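Local coordinates for ATP-dependent kinase YFH7 (Saccharomyces cerevisiae, PDB 2GA8), which is an ATP-dependent kinase that could take part in assembling the endoplasmic reticulum membrane, at residues L7-L12 against N49-T54; Q13-R18 against T260-L265; H53-E58 against T219-E224; V73-S78 against P235-P240; I201-S206 against A285-L290. All coordinates share one frame; numbering follows the deposited sequence.

How the contacts relate
Contacts 1, 2 and 3 touch one another, and contacts 5 and 4 follow on from contact 2. Contact 1 has its centre about 10 Å from that of contact 2, with which it shares helix 4-17, and about 10 Å from that of contact 3, with which it shares helix 47-58. Val11 CG1 on Ile262 CD1, at 3.6 Å, joins contacts 1 and 2. Contact 2 continues into contact 5, again about 10 Å between centres, where Leu14 CD2 lies against the backbone N of Leu290. Contact 5 meets contact 4 through Leu75 CD2 and Thr205 CG2, 3.5 Å apart. Contacts 3 and 4 lie farthest apart, about 28 Å between centres. All five are away from the probable ATP-binding P-loop.

Contact 1: L7-L12 against N49-T54; sequences LADDVL and NEKYHT
Leu12 and Lys51 make the closest touch between residues 7-12 and 49-54, and it is an apolar one: Leu12 CD1 lies 4.2 Å from Lys51 CD, the leucine methyl meeting the lysine partway along its chain. The two side chains run at a slant to one another, so they meet at one place and not along their lengths. One helical turn back, Ala8 CB lies 4.5 Å from Lys51 CE. The lysine therefore passes over a small apolar patch before its amine is reached. Its chain is extended as far as CE and then bends at chi4 (-66°), which leaves NZ beside Asp9. The two charges do not form a salt bridge; Asp9 OD1 and Lys51 NZ remain 4.5 Å apart. Farther out, the ring of Phe223 from helix 222-227 touches both Leu12 and Lys51, filling in beside their meeting point. Deeper between the helices, Ala8 and Val11 pack on Ile48, and Ala8 also on Ile47. With the lysine methylenes on apolar groups and its ammonium on the outer side near the exposed Asp9, the contact probably gains a mild, long-range attraction from that carboxylate while its cohesion rests on hydrocarbon packing.

Contact 2: Q13-R18 against T260-L265; sequences QLLDNR and TRIVIL
The last turns of helix 4-17 pass over the start of strand 262-267 with Leu15 CA and Ile262 CA 7.8 Å apart, the closest pair of CA atoms. Leu15 does the work from the helix side, and its two methyls divide the task. CD2 lies 4.0 Å from both CG1 and CD1 of Ile262, so it rests against the end of the isoleucine's longer branch. CD1 turns instead to the backbone just before the strand, 3.9 Å from Arg261 O. The leucine gets there because CG stands anti to the backbone N (chi1 178°), which sends both methyls toward the start of the strand. Arg261 adds the root of its side chain, CB at 4.4 Å from Leu15 CD2, while its guanidinium group is engaged elsewhere: NE bonds to Tyr23 O, NH1 to Leu226 O and NH2 to Thr229 OG1, and the ring of Tyr23 makes a cation-pi contact. Strand 262-267 lies between strands 156-160 and 25-30 in the parallel sheet of the P-loop fold. Val25 touches Leu15 as well as Ile262, Ala156 flanks Ile262 from the other neighbouring strand, and Val263, next along, packs on Leu202 of helix 192-206.

Contact 3: H53-E58 against T219-E224; sequences HTFLSE and TSSVFE
Phe55 swings its ring across to Phe223 because its CG stands anti to the backbone N (chi1 169°), while Phe223 holds CG anti to its own carbonyl carbon and so leads its ring off past the other. What this leaves over the Phe55 ring is the CB of Phe223: it makes a CH-pi contact 3.4 Å from the ring centroid and only 9° off the normal. The rings themselves are set obliquely, centroids 5.5 Å apart and planes at 50°. Farther along the Phe55 ring, CZ comes within 3.6 Å of Glu224 N and CE1 within 3.8 Å of Ser221 OG. Both atoms lie at the N-terminus of helix 222-227: Ser221 is its N-cap, and its OG accepts from Glu224 N, in the first turn, at 3.2 Å. An alanine in place of Phe55 is likely to leave Phe223 CB without its ring cover and open a gap beside the capped turn. Around the pair, His59 stacks with Phe55 and Tyr52 meets Phe223 edge-to-face. Here an aromatic from helix 47-58 packs on a serine N-cap, with an ST turn leading into the cap, Thr219 OG1 accepting from Ser221 N.

Contact 4: V73-S78 against P235-P240; sequences VNLVDS and PDIFVP
Apolar packing carries the contact, and a single methyl of Leu75 does most of it. Leu75 CD1 lies 3.6 Å from Pro235 CG, at the outer corner of the proline ring, and 4.0 Å from Ile237 CD1, so one methyl meets two residues of the other segment. It is put there by a first torsion of -58°, CG lying anti to the carbonyl carbon, followed by an extended second one. Pro235 CD also comes within 4.1 Å of the same methyl. Val73 makes a looser approach, its carbonyl O 4.5 Å from Pro235 CD. Leu75 thus lays the loop between strands 65-66 and 80-81 on the residues leading into strand 237-243 and on its first residue, Ile237; the strand runs antiparallel between strands 134-136 and 248-256 in the mixed sheet, a sheet separate from the parallel one of the P-loop fold. Ile201 of helix 192-206 touches both Leu75 and Ile237. Polar interactions act on the loop from outside the contact: Asp77 OD2 forms a salt bridge with Lys204 NZ of the same helix, and the backbone of Val73 is hydrogen-bonded to Thr233. A bound mercury ion lies about 4 Å from the side chain of Val73.

Contact 5: I201-S206 against A285-L290; sequences ILAKTS and ADTGAL
Where Ala203 and Ser206 meet Thr287 no ring takes part, and the flat group nearby is the Leu202 carbonyl, bonded within its own helix: its O accepts from Ser206 N at 2.9 Å and from Thr205 OG1 at 2.8 Å, both on the same face, the hydroxyl tilted 29° out of the carbonyl plane. Both bonds lie in the last turn of helix 192-206. Across the gap, Thr287 CG2 packs on Ala203 CB at 3.6 Å. Ser206 OG comes alongside, 3.9 Å from Thr287 CB. A water joins the two hydroxyls, donating to Ser206 OG at 2.8 Å and to Thr287 OG1 at 3.1 Å. Thr287 OG1 sits between its own backbone N and carbonyl carbon (chi1 61°), a position that frees CG2 for the alanine and lets the oxygen accept from Ala289 N as well; it also bonds to Leu284 O. Ser206 OG has further partners in Arg24 O and Asn22 ND2. A valine replacing Thr287 would probably cost the water one of its two acceptors and leave Ala289 N and Leu284 O without the hydroxyl. The type I beta turn from Ala285 to Gly288, the latter with positive phi, overlaps an ST turn that starts at Thr287, as the chain passes from helix 275-285 into strand 290-296 of the parallel sheet.

Contact 1: L7-L12 against N49-T54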
# COMPACT_ATOMS: atom_id res chain seq x y z
N LEU A 7 16.72 -8.76 3.59
CA LEU A 7 15.34 -8.38 3.89
C LEU A 7 14.45 -9.56 3.56
O LEU A 7 13.58 -9.93 4.34
CB LEU A 7 14.92 -7.17 3.07
CG LEU A 7 15.51 -5.81 3.42
CD1 LEU A 7 14.87 -4.74 2.55
CD2 LEU A 7 15.27 -5.50 4.89
N ALA A 8 14.67 -10.15 2.39
CA ALA A 8 13.88 -11.30 1.95
C ALA A 8 14.01 -12.41 2.98
O ALA A 8 13.03 -13.08 3.28
CB ALA A 8 14.35 -11.78 0.58
N ASP A 9 15.21 -12.62 3.50
CA ASP A 9 15.40 -13.66 4.50
C ASP A 9 14.60 -13.36 5.76
O ASP A 9 13.98 -14.25 6.33
CB ASP A 9 16.88 -13.83 4.86
CG ASP A 9 17.69 -14.44 3.73
OD1 ASP A 9 17.11 -15.20 2.92
OD2 ASP A 9 18.91 -14.18 3.66
N ASP A 10 14.62 -12.11 6.20
CA ASP A 10 13.89 -11.75 7.40
C ASP A 10 12.39 -11.88 7.18
O ASP A 10 11.67 -12.29 8.08
CB ASP A 10 14.25 -10.32 7.84
CG ASP A 10 15.69 -10.21 8.31
OD1 ASP A 10 16.20 -11.16 8.94
OD2 ASP A 10 16.32 -9.16 8.04
N VAL A 11 11.92 -11.55 5.98
CA VAL A 11 10.49 -11.68 5.67
C VAL A 11 10.09 -13.16 5.72
O VAL A 11 9.08 -13.52 6.32
CB VAL A 11 10.17 -11.11 4.28
CG1 VAL A 11 8.72 -11.44 3.90
CG2 VAL A 11 10.38 -9.61 4.27
N LEU A 12 10.90 -14.02 5.11
CA LEU A 12 10.60 -15.45 5.11
C LEU A 12 10.67 -16.03 6.52
O LEU A 12 9.96 -16.97 6.85
CB LEU A 12 11.56 -16.20 4.19
CG LEU A 12 11.44 -15.85 2.70
CD1 LEU A 12 12.42 -16.68 1.89
CD2 LEU A 12 10.02 -16.09 2.23
N ASN A 49 9.57 -13.91 -4.92
CA ASN A 49 8.84 -14.70 -5.90
C ASN A 49 9.78 -15.60 -6.70
O ASN A 49 9.41 -16.73 -7.04
CB ASN A 49 8.05 -13.79 -6.84
CG ASN A 49 6.87 -13.15 -6.15
OD1 ASN A 49 6.22 -13.78 -5.31
ND2 ASN A 49 6.57 -11.91 -6.50
N GLU A 50 10.98 -15.12 -6.98
CA GLU A 50 11.95 -15.93 -7.72
C GLU A 50 12.36 -17.16 -6.92
O GLU A 50 12.46 -18.26 -7.46
CB GLU A 50 13.18 -15.09 -8.08
CG GLU A 50 12.96 -14.21 -9.29
CD GLU A 50 14.11 -13.25 -9.54
OE1 GLU A 50 15.28 -13.69 -9.42
OE2 GLU A 50 13.85 -12.07 -9.86
N LYS A 51 12.58 -16.97 -5.62
CA LYS A 51 12.95 -18.07 -4.75
C LYS A 51 11.83 -19.10 -4.74
O LYS A 51 12.08 -20.31 -4.77
CB LYS A 51 13.18 -17.58 -3.32
CG LYS A 51 14.46 -16.79 -3.11
CD LYS A 51 14.48 -16.18 -1.72
CE LYS A 51 15.83 -15.56 -1.39
NZ LYS A 51 16.90 -16.59 -1.31
N TYR A 52 10.59 -18.62 -4.70
CA TYR A 52 9.46 -19.53 -4.69
C TYR A 52 9.35 -20.31 -6.00
O TYR A 52 9.06 -21.50 -6.00
CB TYR A 52 8.15 -18.77 -4.44
CG TYR A 52 6.97 -19.69 -4.22
CD1 TYR A 52 6.97 -20.61 -3.18
CD2 TYR A 52 5.87 -19.64 -5.07
CE1 TYR A 52 5.89 -21.47 -2.98
CE2 TYR A 52 4.78 -20.50 -4.88
CZ TYR A 52 4.81 -21.41 -3.84
OH TYR A 52 3.74 -22.26 -3.65
N HIS A 53 9.57 -19.62 -7.11
CA HIS A 53 9.49 -20.27 -8.42
C HIS A 53 10.56 -21.35 -8.53
O HIS A 53 10.31 -22.43 -9.08
CB HIS A 53 9.64 -19.23 -9.53
CG HIS A 53 8.53 -18.23 -9.56
ND1 HIS A 53 8.68 -16.97 -10.11
CD2 HIS A 53 7.25 -18.30 -9.13
CE1 HIS A 53 7.54 -16.31 -10.00
NE2 HIS A 53 6.66 -17.09 -9.41
N THR A 54 11.74 -21.07 -8.01
CA THR A 54 12.84 -22.03 -8.04
C THR A 54 12.45 -23.24 -7.20
O THR A 54 12.74 -24.39 -7.56
CB THR A 54 14.13 -21.40 -7.46
OG1 THR A 54 14.53 -20.29 -8.28
CG2 THR A 54 15.25 -22.43 -7.42

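Contact 2: Q13-R18 against T260-L265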
# COMPACT_ATOMS: atom_id res chain seq x y z
N GLN A 13 11.54 -15.47 7.35
CA GLN A 13 11.66 -15.97 8.71
C GLN A 13 10.39 -15.68 9.50
O GLN A 13 9.91 -16.53 10.26
CB GLN A 13 12.86 -15.34 9.41
CG GLN A 13 13.03 -15.80 10.85
CD GLN A 13 14.38 -15.41 11.41
OE1 GLN A 13 14.71 -14.23 11.50
NE2 GLN A 13 15.18 -16.41 11.78
N LEU A 14 9.85 -14.48 9.33
CA LEU A 14 8.63 -14.11 10.04
C LEU A 14 7.45 -14.92 9.51
O LEU A 14 6.63 -15.41 10.28
CB LEU A 14 8.34 -12.62 9.90
CG LEU A 14 7.09 -12.14 10.65
CD1 LEU A 14 7.17 -12.57 12.11
CD2 LEU A 14 6.97 -10.63 10.56
N LEU A 15 7.36 -15.07 8.19
CA LEU A 15 6.26 -15.84 7.62
C LEU A 15 6.30 -17.25 8.18
O LEU A 15 5.28 -17.80 8.56
CB LEU A 15 6.36 -15.88 6.09
CG LEU A 15 5.28 -16.70 5.37
CD1 LEU A 15 3.90 -16.17 5.73
CD2 LEU A 15 5.49 -16.63 3.87
N ASP A 16 7.49 -17.83 8.24
CA ASP A 16 7.62 -19.19 8.75
C ASP A 16 7.22 -19.26 10.22
O ASP A 16 6.55 -20.20 10.65
CB ASP A 16 9.05 -19.69 8.60
CG ASP A 16 9.19 -21.15 8.96
OD1 ASP A 16 8.65 -21.99 8.21
OD2 ASP A 16 9.81 -21.46 9.99
N ASN A 17 7.63 -18.27 11.00
CA ASN A 17 7.30 -18.22 12.42
C ASN A 17 5.81 -18.04 12.67
O ASN A 17 5.28 -18.52 13.68
CB ASN A 17 8.07 -17.09 13.10
CG ASN A 17 9.41 -17.54 13.64
OD1 ASN A 17 10.32 -16.73 13.84
ND2 ASN A 17 9.54 -18.84 13.89
N ARG A 18 5.13 -17.37 11.75
CA ARG A 18 3.70 -17.10 11.90
C ARG A 18 2.81 -17.93 10.97
O ARG A 18 1.62 -17.67 10.85
CB ARG A 18 3.44 -15.61 11.63
CG ARG A 18 4.29 -14.68 12.48
CD ARG A 18 3.89 -14.76 13.95
NE ARG A 18 2.50 -14.35 14.14
CZ ARG A 18 1.89 -14.29 15.32
NH1 ARG A 18 2.54 -14.61 16.43
NH2 ARG A 18 0.63 -13.89 15.38
N THR A 260 -1.17 -14.58 -2.51
CA THR A 260 -0.32 -13.56 -1.91
C THR A 260 -0.20 -13.80 -0.41
O THR A 260 -1.16 -13.58 0.34
CB THR A 260 -0.89 -12.15 -2.14
OG1 THR A 260 -1.22 -11.99 -3.53
CG2 THR A 260 0.13 -11.10 -1.74
N ARG A 261 0.97 -14.23 0.04
CA ARG A 261 1.20 -14.50 1.45
C ARG A 261 2.11 -13.46 2.10
O ARG A 261 2.34 -13.47 3.31
CB ARG A 261 1.79 -15.91 1.62
CG ARG A 261 0.97 -17.00 0.94
CD ARG A 261 -0.42 -17.15 1.57
NE ARG A 261 -0.39 -17.88 2.84
CZ ARG A 261 -0.26 -19.20 2.94
NH1 ARG A 261 -0.18 -19.96 1.85
NH2 ARG A 261 -0.20 -19.77 4.14
N ILE A 262 2.63 -12.56 1.27
CA ILE A 262 3.50 -11.49 1.72
C ILE A 262 3.06 -10.22 0.99
O ILE A 262 3.00 -10.19 -0.23
CB ILE A 262 4.98 -11.79 1.36
CG1 ILE A 262 5.47 -12.99 2.18
CG2 ILE A 262 5.85 -10.57 1.63
CD1 ILE A 262 6.78 -13.55 1.69
N VAL A 263 2.72 -9.19 1.76
CA VAL A 263 2.29 -7.93 1.17
C VAL A 263 3.28 -6.86 1.61
O VAL A 263 3.49 -6.64 2.81
CB VAL A 263 0.86 -7.53 1.65
CG1 VAL A 263 0.46 -6.19 1.04
CG2 VAL A 263 -0.13 -8.60 1.25
N ILE A 264 3.90 -6.22 0.63
CA ILE A 264 4.88 -5.19 0.90
C ILE A 264 4.26 -3.83 0.61
O ILE A 264 4.02 -3.49 -0.54
CB ILE A 264 6.13 -5.39 0.02
CG1 ILE A 264 6.75 -6.76 0.32
CG2 ILE A 264 7.15 -4.28 0.28
CD1 ILE A 264 7.66 -7.28 -0.79
N LEU A 265 3.98 -3.07 1.66
CA LEU A 265 3.38 -1.76 1.51
C LEU A 265 4.47 -0.71 1.63
O LEU A 265 5.22 -0.70 2.60
CB LEU A 265 2.32 -1.53 2.59
CG LEU A 265 1.18 -2.55 2.61
CD1 LEU A 265 1.50 -3.65 3.61
CD2 LEU A 265 -0.12 -1.87 2.99

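Contact 3: H53-E58 against T219-E224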
# COMPACT_ATOMS: atom_id res chain seq x y z
N HIS A 53 9.57 -19.62 -7.11
CA HIS A 53 9.49 -20.27 -8.42
C HIS A 53 10.56 -21.35 -8.53
O HIS A 53 10.31 -22.43 -9.08
CB HIS A 53 9.64 -19.23 -9.53
CG HIS A 53 8.53 -18.23 -9.56
ND1 HIS A 53 8.68 -16.97 -10.11
CD2 HIS A 53 7.25 -18.30 -9.13
CE1 HIS A 53 7.54 -16.31 -10.00
NE2 HIS A 53 6.66 -17.09 -9.41
N THR A 54 11.74 -21.07 -8.01
CA THR A 54 12.84 -22.03 -8.04
C THR A 54 12.45 -23.24 -7.20
O THR A 54 12.74 -24.39 -7.56
CB THR A 54 14.13 -21.40 -7.46
OG1 THR A 54 14.53 -20.29 -8.28
CG2 THR A 54 15.25 -22.43 -7.42
N PHE A 55 11.77 -22.99 -6.09
CA PHE A 55 11.32 -24.06 -5.21
C PHE A 55 10.33 -24.96 -5.95
O PHE A 55 10.44 -26.19 -5.90
CB PHE A 55 10.64 -23.46 -3.97
CG PHE A 55 9.90 -24.46 -3.14
CD1 PHE A 55 10.59 -25.32 -2.28
CD2 PHE A 55 8.51 -24.56 -3.21
CE1 PHE A 55 9.90 -26.26 -1.51
CE2 PHE A 55 7.82 -25.49 -2.45
CZ PHE A 55 8.52 -26.34 -1.59
N LEU A 56 9.38 -24.35 -6.65
CA LEU A 56 8.37 -25.11 -7.39
C LEU A 56 8.97 -25.98 -8.49
O LEU A 56 8.40 -27.00 -8.84
CB LEU A 56 7.34 -24.16 -8.00
CG LEU A 56 6.48 -23.37 -7.01
CD1 LEU A 56 5.57 -22.44 -7.77
CD2 LEU A 56 5.67 -24.34 -6.13
N SER A 57 10.11 -25.55 -9.03
CA SER A 57 10.78 -26.30 -10.08
C SER A 57 11.02 -27.75 -9.69
O SER A 57 10.84 -28.66 -10.50
CB SER A 57 12.13 -25.64 -10.41
OG SER A 57 12.95 -26.52 -11.16
N GLU A 58 11.42 -27.98 -8.44
CA GLU A 58 11.70 -29.34 -7.99
C GLU A 58 10.63 -29.91 -7.06
O GLU A 58 10.74 -31.05 -6.60
CB GLU A 58 13.09 -29.38 -7.34
CG GLU A 58 14.15 -28.75 -8.24
CD GLU A 58 15.57 -29.00 -7.78
OE1 GLU A 58 15.78 -29.26 -6.58
OE2 GLU A 58 16.49 -28.93 -8.63
N THR A 219 7.81 -30.79 8.41
CA THR A 219 8.72 -30.11 7.49
C THR A 219 9.18 -28.79 8.10
O THR A 219 8.52 -28.25 9.00
CB THR A 219 8.03 -29.80 6.14
OG1 THR A 219 8.97 -29.18 5.25
CG2 THR A 219 6.85 -28.85 6.35
N SER A 220 10.30 -28.28 7.62
CA SER A 220 10.83 -27.01 8.11
C SER A 220 10.94 -26.00 6.98
O SER A 220 11.31 -24.85 7.20
CB SER A 220 12.22 -27.22 8.74
OG SER A 220 13.13 -27.73 7.79
N SER A 221 10.63 -26.44 5.76
CA SER A 221 10.68 -25.56 4.60
C SER A 221 9.52 -24.57 4.62
O SER A 221 8.36 -24.97 4.64
CB SER A 221 10.61 -26.40 3.32
OG SER A 221 10.41 -25.57 2.19
N VAL A 222 9.83 -23.28 4.60
CA VAL A 222 8.78 -22.27 4.61
C VAL A 222 7.94 -22.36 3.34
O VAL A 222 6.72 -22.19 3.37
CB VAL A 222 9.36 -20.83 4.76
CG1 VAL A 222 10.20 -20.47 3.55
CG2 VAL A 222 8.22 -19.83 4.95
N PHE A 223 8.58 -22.65 2.21
CA PHE A 223 7.83 -22.76 0.96
C PHE A 223 6.91 -23.98 0.94
O PHE A 223 5.83 -23.94 0.35
CB PHE A 223 8.78 -22.76 -0.23
CG PHE A 223 9.52 -21.47 -0.42
CD1 PHE A 223 8.89 -20.25 -0.16
CD2 PHE A 223 10.83 -21.45 -0.90
CE1 PHE A 223 9.55 -19.04 -0.37
CE2 PHE A 223 11.50 -20.25 -1.11
CZ PHE A 223 10.85 -19.04 -0.84
N GLU A 224 7.35 -25.07 1.57
CA GLU A 224 6.54 -26.29 1.64
C GLU A 224 5.29 -25.99 2.46
O GLU A 224 4.17 -26.32 2.07
CB GLU A 224 7.34 -27.41 2.31
CG GLU A 224 6.61 -28.73 2.42
CD GLU A 224 6.66 -29.53 1.13
OE1 GLU A 224 7.78 -29.74 0.62
OE2 GLU A 224 5.59 -29.96 0.64

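Contact 4: V73-S78 against P235-P240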
# COMPACT_ATOMS: atom_id res chain seq x y z
N VAL A 73 -14.32 -15.41 3.04
CA VAL A 73 -14.16 -14.47 4.14
C VAL A 73 -14.89 -13.19 3.74
O VAL A 73 -14.69 -12.69 2.63
CB VAL A 73 -12.67 -14.14 4.39
CG1 VAL A 73 -12.54 -13.08 5.48
CG2 VAL A 73 -11.91 -15.40 4.79
N ASN A 74 -15.75 -12.68 4.62
CA ASN A 74 -16.48 -11.45 4.32
C ASN A 74 -15.58 -10.31 4.77
O ASN A 74 -15.34 -10.13 5.96
CB ASN A 74 -17.81 -11.41 5.08
CG ASN A 74 -18.75 -10.36 4.54
OD1 ASN A 74 -18.37 -9.20 4.35
ND2 ASN A 74 -20.00 -10.75 4.29
N LEU A 75 -15.08 -9.54 3.82
CA LEU A 75 -14.16 -8.46 4.16
C LEU A 75 -14.77 -7.10 4.43
O LEU A 75 -14.18 -6.30 5.16
CB LEU A 75 -13.11 -8.34 3.06
CG LEU A 75 -12.32 -9.63 2.85
CD1 LEU A 75 -11.38 -9.48 1.68
CD2 LEU A 75 -11.56 -9.98 4.13
N VAL A 76 -15.95 -6.83 3.88
CA VAL A 76 -16.56 -5.53 4.09
C VAL A 76 -17.98 -5.56 4.66
O VAL A 76 -18.79 -4.68 4.36
CB VAL A 76 -16.56 -4.72 2.78
CG1 VAL A 76 -15.13 -4.42 2.36
CG2 VAL A 76 -17.28 -5.50 1.68
N ASP A 77 -18.26 -6.56 5.49
CA ASP A 77 -19.57 -6.67 6.11
C ASP A 77 -19.78 -5.55 7.13
O ASP A 77 -20.90 -5.14 7.39
CB ASP A 77 -19.70 -8.03 6.80
CG ASP A 77 -18.58 -8.29 7.79
OD1 ASP A 77 -18.45 -7.52 8.76
OD2 ASP A 77 -17.82 -9.27 7.59
N SER A 78 -18.67 -5.07 7.70
CA SER A 78 -18.71 -4.00 8.70
C SER A 78 -18.99 -2.63 8.08
O SER A 78 -19.25 -1.66 8.80
CB SER A 78 -17.38 -3.95 9.46
OG SER A 78 -17.08 -5.19 10.07
N PRO A 235 -10.60 -13.99 -1.20
CA PRO A 235 -10.93 -13.42 -2.51
C PRO A 235 -9.82 -12.56 -3.07
O PRO A 235 -8.89 -12.19 -2.36
CB PRO A 235 -12.17 -12.61 -2.21
CG PRO A 235 -11.81 -12.00 -0.87
CD PRO A 235 -11.20 -13.19 -0.11
N ASP A 236 -9.92 -12.24 -4.36
CA ASP A 236 -8.94 -11.38 -5.00
C ASP A 236 -9.26 -9.95 -4.57
O ASP A 236 -10.42 -9.55 -4.55
CB ASP A 236 -9.03 -11.46 -6.53
CG ASP A 236 -8.46 -12.75 -7.09
OD1 ASP A 236 -7.76 -13.47 -6.35
OD2 ASP A 236 -8.70 -13.03 -8.29
N ILE A 237 -8.22 -9.20 -4.21
CA ILE A 237 -8.39 -7.82 -3.80
C ILE A 237 -7.61 -6.97 -4.78
O ILE A 237 -6.41 -7.16 -4.95
CB ILE A 237 -7.83 -7.58 -2.38
CG1 ILE A 237 -8.56 -8.48 -1.38
CG2 ILE A 237 -7.99 -6.11 -1.99
CD1 ILE A 237 -7.91 -8.52 -0.01
N PHE A 238 -8.30 -6.04 -5.45
CA PHE A 238 -7.67 -5.17 -6.42
C PHE A 238 -7.47 -3.77 -5.85
O PHE A 238 -8.40 -3.16 -5.34
CB PHE A 238 -8.54 -5.09 -7.68
CG PHE A 238 -8.63 -6.40 -8.41
CD1 PHE A 238 -7.63 -6.77 -9.30
CD2 PHE A 238 -9.67 -7.28 -8.15
CE1 PHE A 238 -7.67 -8.01 -9.93
CE2 PHE A 238 -9.72 -8.53 -8.77
CZ PHE A 238 -8.72 -8.89 -9.66
N VAL A 239 -6.24 -3.28 -5.94
CA VAL A 239 -5.94 -1.97 -5.41
C VAL A 239 -5.48 -1.02 -6.51
O VAL A 239 -4.81 -1.43 -7.46
CB VAL A 239 -4.85 -2.06 -4.30
CG1 VAL A 239 -5.32 -3.02 -3.20
CG2 VAL A 239 -3.55 -2.54 -4.87
N PRO A 240 -5.86 0.26 -6.40
CA PRO A 240 -5.49 1.26 -7.40
C PRO A 240 -3.99 1.52 -7.50
O PRO A 240 -3.23 1.24 -6.57
CB PRO A 240 -6.26 2.50 -6.94
CG PRO A 240 -6.26 2.34 -5.44
CD PRO A 240 -6.60 0.88 -5.28

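Contact 5: I201-S206 against A285-L290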
# COMPACT_ATOMS: atom_id res chain seq x y z
N ILE A 201 -8.72 -4.61 5.85
CA ILE A 201 -9.06 -5.76 5.02
C ILE A 201 -7.89 -6.74 5.05
O ILE A 201 -8.08 -7.94 5.21
CB ILE A 201 -9.34 -5.31 3.56
CG1 ILE A 201 -10.68 -4.58 3.51
CG2 ILE A 201 -9.31 -6.51 2.62
CD1 ILE A 201 -11.01 -3.99 2.16
N LEU A 202 -6.68 -6.22 4.91
CA LEU A 202 -5.50 -7.07 4.94
C LEU A 202 -5.34 -7.76 6.29
O LEU A 202 -5.01 -8.95 6.36
CB LEU A 202 -4.24 -6.27 4.62
CG LEU A 202 -4.15 -5.74 3.18
CD1 LEU A 202 -2.89 -4.91 3.02
CD2 LEU A 202 -4.14 -6.92 2.21
N ALA A 203 -5.57 -7.02 7.37
CA ALA A 203 -5.44 -7.60 8.70
C ALA A 203 -6.47 -8.70 8.89
O ALA A 203 -6.19 -9.71 9.53
CB ALA A 203 -5.61 -6.51 9.77
N LYS A 204 -7.66 -8.50 8.34
CA LYS A 204 -8.71 -9.50 8.47
C LYS A 204 -8.33 -10.76 7.70
O LYS A 204 -8.60 -11.87 8.15
CB LYS A 204 -10.05 -8.95 7.98
CG LYS A 204 -11.21 -9.92 8.20
CD LYS A 204 -12.57 -9.22 8.05
CE LYS A 204 -13.70 -10.18 8.39
NZ LYS A 204 -15.03 -9.51 8.40
N THR A 205 -7.72 -10.60 6.52
CA THR A 205 -7.34 -11.78 5.76
C THR A 205 -6.16 -12.49 6.41
O THR A 205 -5.97 -13.69 6.24
CB THR A 205 -6.99 -11.45 4.27
OG1 THR A 205 -5.96 -10.46 4.21
CG2 THR A 205 -8.22 -10.95 3.55
N SER A 206 -5.37 -11.73 7.17
CA SER A 206 -4.20 -12.29 7.85
C SER A 206 -4.60 -13.07 9.09
O SER A 206 -4.03 -14.13 9.40
CB SER A 206 -3.25 -11.15 8.23
OG SER A 206 -2.14 -11.62 8.97
N ALA A 285 0.23 -3.97 12.77
CA ALA A 285 1.05 -4.52 13.85
C ALA A 285 0.26 -5.51 14.70
O ALA A 285 0.80 -6.52 15.16
CB ALA A 285 1.60 -3.39 14.72
N ASP A 286 -1.02 -5.21 14.90
CA ASP A 286 -1.87 -6.08 15.71
C ASP A 286 -2.08 -7.48 15.13
O ASP A 286 -2.63 -8.35 15.80
CB ASP A 286 -3.22 -5.41 15.98
CG ASP A 286 -3.13 -4.34 17.06
OD1 ASP A 286 -2.07 -4.25 17.73
OD2 ASP A 286 -4.12 -3.61 17.27
N THR A 287 -1.66 -7.70 13.89
CA THR A 287 -1.81 -9.03 13.29
C THR A 287 -0.74 -9.94 13.88
O THR A 287 -0.87 -11.17 13.85
CB THR A 287 -1.61 -9.02 11.76
OG1 THR A 287 -0.28 -8.57 11.45
CG2 THR A 287 -2.62 -8.11 11.09
N GLY A 288 0.32 -9.34 14.40
CA GLY A 288 1.42 -10.12 14.96
C GLY A 288 2.33 -10.62 13.85
O GLY A 288 3.21 -11.46 14.07
N ALA A 289 2.12 -10.11 12.64
CA ALA A 289 2.93 -10.52 11.49
C ALA A 289 3.31 -9.31 10.65
O ALA A 289 2.93 -9.21 9.49
CB ALA A 289 2.15 -11.53 10.65
N LEU A 290 4.07 -8.40 11.25
CA LEU A 290 4.51 -7.18 10.58
C LEU A 290 5.99 -6.88 10.75
O LEU A 290 6.53 -7.00 11.85
CB LEU A 290 3.72 -5.98 11.11
CG LEU A 290 4.17 -4.61 10.61
CD1 LEU A 290 3.77 -4.45 9.15
CD2 LEU A 290 3.54 -3.51 11.46
O HOH W 1 -0.19 -9.65 8.52